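Local coordinates for inorganic pyrophosphatase (Shewanella sp. AS-11, PDB 6LL8), which probably catalyses the metal-dependent hydrolysis of diphosphate to two phosphates, as a family II inorganic pyrophosphatase, at residues A[186-191]-A[219-224]. Numbering follows the deposited sequence.
Sequences VKSAVE and EVIDLA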
ATOM      1  N   VAL A 186      12.337  10.530   3.722  1.00  8.98           N
ATOM      2  CA  VAL A 186      11.980  10.787   2.307  1.00  9.09           C
ATOM      3  C   VAL A 186      10.489  11.081   2.200  1.00 10.03           C
ATOM      4  O   VAL A 186      10.110  12.062   1.529  1.00 10.50           O
ATOM      5  CB  VAL A 186      12.408   9.635   1.411  1.00  9.83           C
ATOM      6  CG1 VAL A 186      11.863   9.810  -0.002  1.00 10.99           C
ATOM      7  CG2 VAL A 186      13.929   9.531   1.361  1.00 10.70           C
ATOM      8  N   LYS A 187       9.642  10.295   2.846  1.00  9.64           N
ATOM      9  CA  LYS A 187       8.187  10.507   2.782  1.00  9.97           C
ATOM     10  C   LYS A 187       7.821  11.881   3.323  1.00 10.41           C
ATOM     11  O   LYS A 187       6.802  12.431   2.909  1.00 11.75           O
ATOM     12  CB  LYS A 187       7.408   9.423   3.532  1.00 10.60           C
ATOM     13  CG  LYS A 187       7.345   8.069   2.844  1.00 12.98           C
ATOM     14  CD  LYS A 187       6.454   7.018   3.592  1.00 14.91           C
ATOM     15  CE  LYS A 187       5.841   5.880   2.728  1.00 19.04           C
ATOM     16  NZ  LYS A 187       5.332   4.641   3.438  1.00 20.46           N
ATOM     17  N   SER A 188       8.583  12.411   4.270  1.00 10.25           N
ATOM     18  CA  SER A 188       8.264  13.669   4.954  1.00 10.36           C
ATOM     19  C   SER A 188       8.658  14.882   4.112  1.00 10.86           C
ATOM     20  O   SER A 188       8.320  15.997   4.520  1.00 12.81           O
ATOM     21  CB  SER A 188       8.967  13.702   6.285  1.00  9.66           C
ATOM     22  OG  SER A 188       8.546  12.644   7.147  1.00 10.74           O
ATOM     23  N   ALA A 189       9.393  14.698   3.014  1.00 11.04           N
ATOM     24  CA  ALA A 189       9.908  15.812   2.189  1.00 11.89           C
ATOM     25  C   ALA A 189       8.809  16.260   1.226  1.00 13.49           C
ATOM     26  O   ALA A 189       8.869  15.986   0.034  1.00 16.91           O
ATOM     27  CB  ALA A 189      11.179  15.396   1.490  1.00 12.52           C
ATOM     28  N   VAL A 190       7.843  16.991   1.727  1.00 12.97           N
ATOM     29  CA  VAL A 190       6.631  17.383   0.970  1.00 14.24           C
ATOM     30  C   VAL A 190       6.652  18.867   0.565  1.00 15.48           C
ATOM     31  O   VAL A 190       5.694  19.280  -0.090  1.00 17.07           O
ATOM     32  CB  VAL A 190       5.383  17.023   1.792  1.00 15.49           C
ATOM     33  CG1 VAL A 190       5.216  15.515   1.990  1.00 17.18           C
ATOM     34  CG2 VAL A 190       5.367  17.763   3.127  1.00 17.31           C
ATOM     35  N   GLU A 191       7.715  19.632   0.851  1.00 16.21           N
ATOM     36  CA  GLU A 191       7.732  21.067   0.480  1.00 16.90           C
ATOM     37  C   GLU A 191       7.590  21.235  -1.027  1.00 17.66           C
ATOM     38  O   GLU A 191       8.299  20.578  -1.781  1.00 22.08           O
ATOM     39  CB  GLU A 191       9.011  21.732   1.013  1.00 16.74           C
ATOM     40  CG  GLU A 191       9.125  23.235   0.704  1.00 17.05           C
ATOM     41  CD  GLU A 191      10.277  23.976   1.346  1.00 18.41           C
ATOM     42  OE1 GLU A 191      10.864  23.416   2.305  1.00 21.36           O
ATOM     43  OE2 GLU A 191      10.626  25.081   0.866  1.00 16.43           O
ATOM     44  N   GLU A 219       2.117   9.534   5.515  1.00  9.28           N
ATOM     45  CA  GLU A 219       2.923   9.209   6.697  1.00  9.32           C
ATOM     46  C   GLU A 219       4.165  10.083   6.721  1.00  9.80           C
ATOM     47  O   GLU A 219       4.903  10.157   5.733  1.00 11.28           O
ATOM     48  CB  GLU A 219       3.385   7.753   6.651  1.00 10.34           C
ATOM     49  CG  GLU A 219       2.292   6.697   6.687  1.00 11.11           C
ATOM     50  CD  GLU A 219       2.814   5.399   6.085  1.00 13.31           C
ATOM     51  OE1 GLU A 219       3.273   5.445   4.906  1.00 15.93           O
ATOM     52  OE2 GLU A 219       2.826   4.398   6.773  1.00 14.79           O
ATOM     53  N   VAL A 220       4.356  10.751   7.840  1.00  9.50           N
ATOM     54  CA  VAL A 220       5.482  11.689   8.009  1.00  9.79           C
ATOM     55  C   VAL A 220       6.019  11.577   9.425  1.00 10.21           C
ATOM     56  O   VAL A 220       5.362  11.019  10.308  1.00 10.80           O
ATOM     57  CB  VAL A 220       5.046  13.135   7.704  1.00 10.81           C
ATOM     58  CG1 VAL A 220       4.544  13.301   6.285  1.00 11.45           C
ATOM     59  CG2 VAL A 220       4.023  13.622   8.696  1.00 11.64           C
ATOM     60  N   ILE A 221       7.167  12.179   9.658  1.00 10.80           N
ATOM     61  CA  ILE A 221       7.809  12.201  10.996  0.50 11.04           C
ATOM     62  C   ILE A 221       7.216  13.283  11.897  1.00 12.29           C
ATOM     63  O   ILE A 221       7.292  13.121  13.112  1.00 16.93           O
ATOM     64  CB  ILE A 221       9.312  12.384  10.811  0.50 11.52           C
ATOM     65  CG1 ILE A 221       9.913  11.100  10.243  0.50 12.63           C
ATOM     66  CG2 ILE A 221       9.945  12.808  12.121  0.50 12.38           C
ATOM     67  CD1 ILE A 221      11.298  11.258   9.724  0.50 13.43           C
ATOM     68  N   ASP A 222       6.646  14.329  11.314  1.00 12.20           N
ATOM     69  CA  ASP A 222       6.141  15.509  12.048  1.00 13.83           C
ATOM     70  C   ASP A 222       4.963  16.122  11.303  1.00 13.16           C
ATOM     71  O   ASP A 222       5.157  16.668  10.211  1.00 13.26           O
ATOM     72  CB  ASP A 222       7.300  16.497  12.236  1.00 16.81           C
ATOM     73  CG  ASP A 222       6.948  17.780  12.973  1.00 22.87           C
ATOM     74  OD1 ASP A 222       5.772  17.905  13.387  1.00 22.65           O
ATOM     75  OD2 ASP A 222       7.868  18.646  13.123  1.00 34.41           O
ATOM     76  N   LEU A 223       3.781  15.981  11.874  1.00 15.08           N
ATOM     77  CA  LEU A 223       2.486  16.520  11.379  0.60 17.47           C
ATOM     78  C   LEU A 223       2.594  18.013  11.003  1.00 16.41           C
ATOM     79  O   LEU A 223       1.782  18.464  10.159  1.00 17.76           O
ATOM     80  CB  LEU A 223       1.457  16.250  12.492  0.60 21.89           C
ATOM     81  CG  LEU A 223      -0.031  16.343  12.146  0.60 23.00           C
ATOM     82  CD1 LEU A 223      -0.466  15.193  11.255  0.60 27.01           C
ATOM     83  CD2 LEU A 223      -0.897  16.382  13.406  0.60 23.84           C
ATOM     84  N   ALA A 224       3.463  18.748  11.672  1.00 18.76           N
ATOM     85  CA  ALA A 224       3.493  20.213  11.480  1.00 19.10           C
ATOM     86  C   ALA A 224       3.841  20.549  10.028  1.00 18.46           C
ATOM     87  O   ALA A 224       3.502  21.671   9.591  1.00 19.53           O
ATOM     88  CB  ALA A 224       4.444  20.866  12.439  1.00 23.39           C
TER
HETATM   89  O   HOH W   1       3.975  11.127   3.257  1.00 19.87           O
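Lys-187 and Glu-219 lie alongside each other, heading in one direction, and their ends join in a salt bridge with Lys-187 NZ 2.7 Å from Glu-219 OE1. The ammonium group comes to the syn side of that oxygen, 25° out of the carboxylate plane. The outstretched lysine chain carries NZ to the carboxylate, and Lys-187 CE also lies against Glu-219 OE1. NZ has a further hydrogen-bond partner in Ser-146 OG, with a weak, long ion pair to Glu-45. The metal ligands Asp-13 and Asp-147 have side chains about 6 Å from that of Lys-187, and bound imidodiphosphate is about as far from that of Glu-219, so the ion pair borders the active site. An alanine in place of Lys-187 would probably leave Glu-219 OE1 without its positive mate and the carboxylate freer to turn. Nearer the backbones, one water donates to both Lys-187 O and Glu-219 O, the latter at 2.8 Å from the water oxygen.

The contact joins the chain at the C-terminal part of helix 176-187 to the last residues of strand 211-220, within the DHHA2 part of the chain; this strand belongs to a mixed sheet, and Val-220 pairs through its backbone with Thr-254 and Ile-256.

Ser-188 makes the second polar link. Its OG, anti to the carbonyl carbon (chi1 -62°), accepts a hydrogen bond from Ile-221 N at 2.9 Å, with an N-H...O angle of 152°. The same hydroxyl is hydrogen-bonded to Phe-184 O, four residues earlier, and thus couples helix to strand end.

Val-220 and Ile-221 also press against this oxygen: Val-220 CA lies 3.3 Å from Ser-188 OG, Val-220 CG1 rests against Ser-188 CA, and Ile-221 CG1 approaches Ser-188 OG to 3.7 Å. The Ile-221 side chain also touches Met-181 and Lys-185 of helix 176-187.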